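Local coordinates for methyl-accepting chemotaxis protein (PDB 4EXO) that probably senses small molecules such as pyruvate in the periplasm through a PAS-like Cache domain, as part of a bacterial chemotaxis receptor, at residues 55-59 / 113-117; 122-127 / 139-145. All coordinates share one frame; numbering follows the deposited sequence. Where two conformers were deposited one is given.

How the contacts relate
From the N terminus, the long helix 2-28 and two shorter helices lead into the loop 55-59, which meets 113-117 at the end of strand 108-115; contact 1 closes that long excursion of 53 residues, helix 94-104 and strands 61-63 and 69-72 included. The chain then turns into strand 120-131, and contact 2 closes the short hairpin with strand 136-143. The two contacts follow in series, neither enclosing the other, with centres about 9 Å apart. They nevertheless touch: Y143 of contact 2 bonds to the backbone of H114, and T140 to that of Y59. Together they tie loop and sheet around one pyruvate, to which contact 1 contributes Y59 and contact 2 K124.

Contact 1 of 2, residues 55-59 / 113-117; sequences ESDGY and WHKPT. With PYR (pyruvic acid), chain B.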
ATOM      1  N   GLU A  55      -0.285   3.484  -8.021  1.00 24.52           N
ATOM      2  CA  GLU A  55      -0.641   3.724  -9.424  1.00 25.71           C
ATOM      3  C   GLU A  55       0.574   4.449 -10.013  1.00 25.23           C
ATOM      4  O   GLU A  55       1.534   4.777  -9.303  1.00 24.10           O
ATOM      5  CB  GLU A  55      -1.922   4.557  -9.572  1.00 26.54           C
ATOM      6  CG  GLU A  55      -1.864   5.928  -8.854  1.00 29.36           C
ATOM      7  CD  GLU A  55      -3.155   6.739  -9.023  1.00 37.78           C
ATOM      8  OE1 GLU A  55      -3.438   7.176 -10.160  1.00 39.93           O
ATOM      9  OE2 GLU A  55      -3.874   6.943  -8.021  1.00 42.18           O
ATOM     10  N   SER A  56       0.565   4.677 -11.319  1.00 24.86           N
ATOM     11  CA  SER A  56       1.707   5.328 -11.962  1.00 24.89           C
ATOM     12  C   SER A  56       2.083   6.661 -11.307  1.00 23.40           C
ATOM     13  O   SER A  56       3.294   6.984 -11.159  1.00 23.83           O
ATOM     14  CB  SER A  56       1.449   5.519 -13.460  1.00 26.10           C
ATOM     15  OG  SER A  56       1.573   4.255 -14.108  1.00 32.75           O
ATOM     16  N   ASP A  57       1.068   7.388 -10.832  1.00 21.25           N
ATOM     17  CA  ASP A  57       1.308   8.701 -10.207  1.00 20.77           C
ATOM     18  C   ASP A  57       1.364   8.626  -8.677  1.00 19.57           C
ATOM     19  O   ASP A  57       1.333   9.650  -8.020  1.00 18.55           O
ATOM     20  CB  ASP A  57       0.187   9.657 -10.603  1.00 20.43           C
ATOM     21  CG  ASP A  57       0.269  10.060 -12.078  1.00 22.25           C
ATOM     22  OD1 ASP A  57       1.384  10.348 -12.544  1.00 22.60           O
ATOM     23  OD2 ASP A  57      -0.777  10.097 -12.753  1.00 23.14           O
ATOM     24  N   GLY A  58       1.411   7.417  -8.138  1.00 18.43           N
ATOM     25  CA  GLY A  58       1.239   7.192  -6.699  1.00 18.51           C
ATOM     26  C   GLY A  58       2.525   6.670  -6.097  1.00 18.54           C
ATOM     27  O   GLY A  58       2.795   5.472  -6.178  1.00 19.37           O
ATOM     28  N   TYR A  59       3.317   7.558  -5.468  1.00 17.08           N
ATOM     29  CA  TYR A  59       4.684   7.231  -5.042  1.00 16.40           C
ATOM     30  C   TYR A  59       5.056   7.986  -3.766  1.00 16.32           C
ATOM     31  O   TYR A  59       4.329   8.912  -3.351  1.00 15.52           O
ATOM     32  CB  TYR A  59       5.692   7.643  -6.163  1.00 16.00           C
ATOM     33  CG  TYR A  59       5.698   9.156  -6.414  1.00 15.79           C
ATOM     34  CD1 TYR A  59       6.546   9.997  -5.687  1.00 16.98           C
ATOM     35  CD2 TYR A  59       4.814   9.737  -7.344  1.00 16.83           C
ATOM     36  CE1 TYR A  59       6.560  11.403  -5.898  1.00 16.73           C
ATOM     37  CE2 TYR A  59       4.800  11.144  -7.588  1.00 17.51           C
ATOM     38  CZ  TYR A  59       5.693  11.964  -6.847  1.00 15.90           C
ATOM     39  OH  TYR A  59       5.690  13.324  -7.059  1.00 16.33           O
ATOM     40  N   TRP A 113       2.718  19.909  -8.237  1.00 18.54           N
ATOM     41  CA  TRP A 113       3.981  19.219  -8.372  1.00 18.27           C
ATOM     42  C   TRP A 113       3.975  18.482  -9.720  1.00 18.37           C
ATOM     43  O   TRP A 113       2.904  18.186 -10.303  1.00 19.29           O
ATOM     44  CB  TRP A 113       4.180  18.215  -7.217  1.00 17.33           C
ATOM     45  CG  TRP A 113       5.616  17.797  -7.059  1.00 17.86           C
ATOM     46  CD1 TRP A 113       6.238  16.721  -7.669  1.00 18.51           C
ATOM     47  CD2 TRP A 113       6.620  18.445  -6.263  1.00 19.47           C
ATOM     48  NE1 TRP A 113       7.563  16.681  -7.297  1.00 19.55           N
ATOM     49  CE2 TRP A 113       7.818  17.707  -6.418  1.00 19.72           C
ATOM     50  CE3 TRP A 113       6.612  19.578  -5.412  1.00 20.01           C
ATOM     51  CZ2 TRP A 113       9.018  18.067  -5.787  1.00 21.75           C
ATOM     52  CZ3 TRP A 113       7.814  19.929  -4.770  1.00 22.06           C
ATOM     53  CH2 TRP A 113       8.992  19.168  -4.949  1.00 21.46           C
ATOM     54  N   HIS A 114       5.169  18.158 -10.197  1.00 18.55           N
ATOM     55  CA  HIS A 114       5.315  17.264 -11.351  1.00 17.23           C
ATOM     56  C   HIS A 114       4.387  16.045 -11.180  1.00 17.34           C
ATOM     57  O   HIS A 114       4.364  15.399 -10.132  1.00 17.09           O
ATOM     58  CB  HIS A 114       6.765  16.804 -11.431  1.00 16.75           C
ATOM     59  CG  HIS A 114       7.015  15.713 -12.437  1.00 19.09           C
ATOM     60  ND1 HIS A 114       7.046  14.378 -12.094  1.00 17.40           N
ATOM     61  CD2 HIS A 114       7.329  15.774 -13.752  1.00 20.42           C
ATOM     62  CE1 HIS A 114       7.345  13.658 -13.163  1.00 21.69           C
ATOM     63  NE2 HIS A 114       7.541  14.486 -14.180  1.00 19.84           N
ATOM     64  N   LYS A 115       3.629  15.734 -12.225  1.00 16.64           N
ATOM     65  CA  LYS A 115       2.781  14.552 -12.244  1.00 17.36           C
ATOM     66  C   LYS A 115       3.377  13.550 -13.274  1.00 18.05           C
ATOM     67  O   LYS A 115       3.435  13.864 -14.469  1.00 19.06           O
ATOM     68  CB  LYS A 115       1.371  14.964 -12.686  1.00 16.94           C
ATOM     69  CG  LYS A 115       0.380  13.805 -12.798  1.00 19.62           C
ATOM     70  CD  LYS A 115      -1.034  14.330 -13.128  1.00 20.85           C
ATOM     71  CE  LYS A 115      -2.022  13.181 -13.257  1.00 23.06           C
ATOM     72  NZ  LYS A 115      -3.428  13.644 -13.558  1.00 25.03           N
ATOM     73  N   PRO A 116       3.847  12.372 -12.814  1.00 18.51           N
ATOM     74  CA  PRO A 116       4.566  11.452 -13.717  1.00 18.13           C
ATOM     75  C   PRO A 116       3.863  11.180 -15.035  1.00 18.22           C
ATOM     76  O   PRO A 116       4.522  11.229 -16.094  1.00 20.27           O
ATOM     77  CB  PRO A 116       4.719  10.179 -12.876  1.00 18.71           C
ATOM     78  CG  PRO A 116       4.941  10.761 -11.435  1.00 16.89           C
ATOM     79  CD  PRO A 116       3.933  11.949 -11.393  1.00 18.37           C
ATOM     80  N   THR A 117       2.562  10.906 -15.015  1.00 19.79           N
ATOM     81  CA  THR A 117       1.904  10.437 -16.244  1.00 19.65           C
ATOM     82  C   THR A 117       1.772  11.505 -17.347  1.00 20.18           C
ATOM     83  O   THR A 117       1.374  11.167 -18.468  1.00 20.68           O
ATOM     84  CB  THR A 117       0.510   9.799 -15.976  1.00 20.25           C
ATOM     85  OG1 THR A 117      -0.337  10.726 -15.277  1.00 20.00           O
ATOM     86  CG2 THR A 117       0.634   8.473 -15.174  1.00 21.73           C
TER
HETATM   87  C   PYR B 201       6.424  15.455  -4.272  1.00 20.67           C
HETATM   88  O   PYR B 201       5.131  15.701  -4.305  1.00 20.01           O
HETATM   89  OXT PYR B 201       6.922  14.561  -5.103  1.00 19.95           O
HETATM   90  CA  PYR B 201       7.275  16.139  -3.373  1.00 21.76           C
HETATM   91  O3  PYR B 201       8.519  15.835  -3.411  1.00 19.66           O
HETATM   92  CB  PYR B 201       6.813  17.221  -2.404  1.00 20.45           C
HETATM   93  O   HOH W   1       7.237  13.811  -9.296  1.00 18.34           O
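The carboxylate of D57 takes two hydrogen bonds from T117, and this fork is the main polar link between loop 55-59 and segment 113-117. T117 N gives to D57 OD1 at 2.8 Å with an N-H...O angle of 151°, and T117 OG1 gives to D57 OD2 at 2.6 Å; each oxygen uses its syn lone pair. The threonine hydroxyl lies between its backbone N and carbonyl carbon (chi1 56°), which puts amide and hydroxyl on the same carboxylate. The extended K115 runs alongside, but its NZ stays 4.5 Å from D57 OD2 and makes its salt bridge with D145.

The apolar contacts are few: P116 CG approaches the Y59 ring obliquely, 3.9 Å from Y59 CE2, and at the exposed margin S56 CB meets T117 CG2. The loop is shaped by a type I turn, E55 to G58.

At the ligand, Y59 OH donates to pyruvate OXT at 2.6 Å, with OXT at the edge of the phenol ring and in its plane. W113 instead offers a face: the carboxylate carbon of pyruvate sits 3.3 Å above the indole plane, offset toward the rim. Water 1 donates to Y59 OH at 2.8 Å and also bonds to H114 ND1, lying in the indole plane at its edge.

K124, Y63 and H72 also hydrogen-bond to pyruvate. A tyrosine hydroxyl on one carboxylate oxygen and an indole face against the carboxylate imply a pocket suited to a small, flat anion, consistent with ligand sensing by a Cache domain.

Contact 2 of 2, residues 122-127 / 139-145; sequences APKLGY and GTGIYID. With PYR (pyruvic acid), chain B.
The Y143 ring carries the side chain of K124 on one face: CG stands 4.0 Å above the ring plane and offset toward the rim, a CH-pi contact. At the ring edge, near its plane, lies A122 O, and A122 CB touches Y143 CD1 at 4.0 Å. K124 is extended throughout, with CG anti to the backbone N (chi1 -174°), which carries the chain over the phenol to its hydroxyl. There K124 NZ donates to Y143 OH at 3.2 Å. The bond from K124 NZ to pyruvate O is shorter, at 2.6 Å. Y143 OH is also bonded to H114 O and Y59 OH, which holds the phenol in place beneath the lysine.

The backbones form an antiparallel pair, their axes at 154°. L125 with I142 and Y127 with T140 are hydrogen-bonded pairs; the bond from L125 N to I142 O, at 2.8 Å, is nearly straight at 173°. K124 with Y143 and G126 with G141 are non-hydrogen-bonded pairs, and at the two glycines the CA atoms come to 4.0 Å. G141 has no side chain, and its CA lies 3.8 Å from K124 CE, alongside the lysine's extended chain.

Past the strand end, I144 N still bonds to P123 O at 2.8 Å, while I144 CG1 rests on P123 CB.

Within the sheet, strand 120-131 also pairs with 108-115, through A122, K124 and G126, and strand 136-143 with 61-63, through G139. On the face of L125, Y127, T140 and I142, helix 2-28 packs against Y127 and I142; the face of K124 and Y143 looks onto the pyruvate pocket.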
ATOM      1  N   ALA A 122       0.897  19.594 -11.945  1.00 19.98           N
ATOM      2  CA  ALA A 122      -0.539  19.418 -11.772  1.00 20.32           C
ATOM      3  C   ALA A 122      -0.922  19.571 -10.304  1.00 20.36           C
ATOM      4  O   ALA A 122      -0.112  19.251  -9.426  1.00 19.63           O
ATOM      5  CB  ALA A 122      -1.008  18.039 -12.247  1.00 20.44           C
ATOM      6  N   PRO A 123      -2.167  20.002 -10.039  1.00 21.71           N
ATOM      7  CA  PRO A 123      -2.592  20.108  -8.634  1.00 21.80           C
ATOM      8  C   PRO A 123      -2.647  18.757  -7.935  1.00 20.97           C
ATOM      9  O   PRO A 123      -3.139  17.759  -8.508  1.00 19.92           O
ATOM     10  CB  PRO A 123      -3.976  20.769  -8.703  1.00 21.93           C
ATOM     11  CG  PRO A 123      -4.431  20.625 -10.112  1.00 25.59           C
ATOM     12  CD  PRO A 123      -3.183  20.531 -10.978  1.00 22.66           C
ATOM     13  N   LYS A 124      -2.180  18.746  -6.685  1.00 20.95           N
ATOM     14  CA  LYS A 124      -2.026  17.514  -5.912  1.00 20.28           C
ATOM     15  C   LYS A 124      -2.550  17.734  -4.495  1.00 20.08           C
ATOM     16  O   LYS A 124      -2.582  18.874  -3.993  1.00 20.15           O
ATOM     17  CB  LYS A 124      -0.505  17.217  -5.848  1.00 20.37           C
ATOM     18  CG  LYS A 124      -0.065  15.914  -5.220  1.00 20.15           C
ATOM     19  CD  LYS A 124       1.452  15.730  -5.458  1.00 18.32           C
ATOM     20  CE  LYS A 124       1.952  14.343  -4.976  1.00 17.41           C
ATOM     21  NZ  LYS A 124       3.397  14.098  -5.384  1.00 19.09           N
ATOM     22  N   LEU A 125      -2.946  16.639  -3.847  1.00 20.10           N
ATOM     23  CA  LEU A 125      -3.189  16.664  -2.409  1.00 19.53           C
ATOM     24  C   LEU A 125      -2.175  15.727  -1.763  1.00 19.30           C
ATOM     25  O   LEU A 125      -2.215  14.538  -1.989  1.00 18.37           O
ATOM     26  CB  LEU A 125      -4.618  16.243  -2.073  1.00 19.30           C
ATOM     27  CG  LEU A 125      -4.923  16.026  -0.564  1.00 21.83           C
ATOM     28  CD1 LEU A 125      -4.673  17.334   0.216  1.00 21.48           C
ATOM     29  CD2 LEU A 125      -6.368  15.565  -0.406  1.00 24.89           C
ATOM     30  N   GLY A 126      -1.253  16.284  -0.990  1.00 18.90           N
ATOM     31  CA  GLY A 126      -0.205  15.486  -0.346  1.00 18.99           C
ATOM     32  C   GLY A 126      -0.583  15.104   1.060  1.00 19.04           C
ATOM     33  O   GLY A 126      -1.426  15.755   1.681  1.00 19.38           O
ATOM     34  N   TYR A 127       0.014  14.029   1.548  1.00 18.78           N
ATOM     35  CA  TYR A 127      -0.229  13.537   2.898  1.00 18.88           C
ATOM     36  C   TYR A 127       1.130  13.039   3.421  1.00 18.75           C
ATOM     37  O   TYR A 127       1.816  12.276   2.755  1.00 18.51           O
ATOM     38  CB  TYR A 127      -1.304  12.426   2.946  1.00 19.36           C
ATOM     39  CG  TYR A 127      -1.422  11.905   4.373  1.00 19.72           C
ATOM     40  CD1 TYR A 127      -1.936  12.718   5.378  1.00 19.00           C
ATOM     41  CD2 TYR A 127      -0.909  10.652   4.719  1.00 17.77           C
ATOM     42  CE1 TYR A 127      -1.991  12.270   6.710  1.00 19.46           C
ATOM     43  CE2 TYR A 127      -0.972  10.184   6.043  1.00 21.07           C
ATOM     44  CZ  TYR A 127      -1.507  11.018   7.025  1.00 20.57           C
ATOM     45  OH  TYR A 127      -1.589  10.592   8.321  1.00 21.54           O
ATOM     46  N   GLY A 139       6.095  11.228   2.701  1.00 17.20           N
ATOM     47  CA  GLY A 139       4.852  11.717   2.097  1.00 17.37           C
ATOM     48  C   GLY A 139       4.471  10.997   0.816  1.00 17.73           C
ATOM     49  O   GLY A 139       5.310  10.353   0.196  1.00 17.29           O
ATOM     50  N   THR A 140       3.206  11.119   0.430  1.00 18.20           N
ATOM     51  CA  THR A 140       2.748  10.679  -0.869  1.00 18.87           C
ATOM     52  C   THR A 140       1.598  11.623  -1.228  1.00 19.59           C
ATOM     53  O   THR A 140       1.413  12.664  -0.570  1.00 18.97           O
ATOM     54  CB  THR A 140       2.318   9.164  -0.878  1.00 19.88           C
ATOM     55  OG1 THR A 140       1.909   8.816  -2.223  1.00 21.04           O
ATOM     56  CG2 THR A 140       1.135   8.908   0.060  1.00 20.65           C
ATOM     57  N   GLY A 141       0.830  11.313  -2.264  1.00 19.52           N
ATOM     58  CA  GLY A 141      -0.236  12.246  -2.673  1.00 18.42           C
ATOM     59  C   GLY A 141      -1.102  11.675  -3.771  1.00 19.52           C
ATOM     60  O   GLY A 141      -0.767  10.644  -4.367  1.00 18.80           O
ATOM     61  N   ILE A 142      -2.243  12.323  -3.996  1.00 19.35           N
ATOM     62  CA  ILE A 142      -3.130  11.999  -5.125  0.50 19.71           C
ATOM     63  C   ILE A 142      -3.292  13.263  -5.978  1.00 20.33           C
ATOM     64  O   ILE A 142      -3.364  14.375  -5.428  1.00 19.57           O
ATOM     65  CB  ILE A 142      -4.489  11.479  -4.612  0.50 19.20           C
ATOM     66  CG1 ILE A 142      -4.279  10.166  -3.848  0.50 19.11           C
ATOM     67  CG2 ILE A 142      -5.491  11.286  -5.741  0.50 19.00           C
ATOM     68  CD1 ILE A 142      -5.539   9.578  -3.294  0.50 17.84           C
ATOM     69  N   TYR A 143      -3.359  13.117  -7.299  1.00 20.74           N
ATOM     70  CA  TYR A 143      -3.494  14.311  -8.158  1.00 23.10           C
ATOM     71  C   TYR A 143      -4.969  14.669  -8.321  1.00 26.20           C
ATOM     72  O   TYR A 143      -5.813  13.796  -8.444  1.00 26.57           O
ATOM     73  CB  TYR A 143      -2.765  14.111  -9.497  1.00 22.45           C
ATOM     74  CG  TYR A 143      -1.254  14.092  -9.258  1.00 22.14           C
ATOM     75  CD1 TYR A 143      -0.499  15.274  -9.375  1.00 20.23           C
ATOM     76  CD2 TYR A 143      -0.595  12.930  -8.868  1.00 20.37           C
ATOM     77  CE1 TYR A 143       0.863  15.286  -9.122  1.00 18.98           C
ATOM     78  CE2 TYR A 143       0.776  12.931  -8.608  1.00 19.39           C
ATOM     79  CZ  TYR A 143       1.498  14.099  -8.740  1.00 18.83           C
ATOM     80  OH  TYR A 143       2.858  14.108  -8.492  1.00 18.02           O
ATOM     81  N   ILE A 144      -5.297  15.946  -8.256  1.00 29.85           N
ATOM     82  CA  ILE A 144      -6.711  16.318  -8.225  1.00 34.11           C
ATOM     83  C   ILE A 144      -7.174  17.027  -9.497  1.00 36.61           C
ATOM     84  O   ILE A 144      -8.327  17.485  -9.569  1.00 37.72           O
ATOM     85  CB  ILE A 144      -7.086  17.134  -6.966  1.00 34.18           C
ATOM     86  CG1 ILE A 144      -6.142  18.316  -6.761  1.00 35.71           C
ATOM     87  CG2 ILE A 144      -7.046  16.249  -5.702  1.00 36.26           C
ATOM     88  CD1 ILE A 144      -6.470  19.078  -5.503  1.00 39.04           C
ATOM     89  N   ASP A 145      -6.295  17.100 -10.495  1.00 38.84           N
ATOM     90  CA  ASP A 145      -6.653  17.728 -11.781  1.00 42.43           C
ATOM     91  C   ASP A 145      -7.976  17.236 -12.400  1.00 44.43           C
ATOM     92  O   ASP A 145      -8.642  18.014 -13.098  1.00 45.71           O
ATOM     93  CB  ASP A 145      -5.491  17.779 -12.807  1.00 42.05           C
ATOM     94  CG  ASP A 145      -4.694  16.465 -12.917  1.00 44.34           C
ATOM     95  OD1 ASP A 145      -4.776  15.562 -12.047  1.00 43.58           O
ATOM     96  OD2 ASP A 145      -3.941  16.353 -13.910  1.00 46.91           O
TER
HETATM   97  C   PYR B 201       6.424  15.455  -4.272  1.00 20.67           C
HETATM   98  O   PYR B 201       5.131  15.701  -4.305  1.00 20.01           O
HETATM   99  OXT PYR B 201       6.922  14.561  -5.103  1.00 19.95           O
HETATM  100  CA  PYR B 201       7.275  16.139  -3.373  1.00 21.76           C
HETATM  101  O3  PYR B 201       8.519  15.835  -3.411  1.00 19.66           O
HETATM  102  CB  PYR B 201       6.813  17.221  -2.404  1.00 20.45           C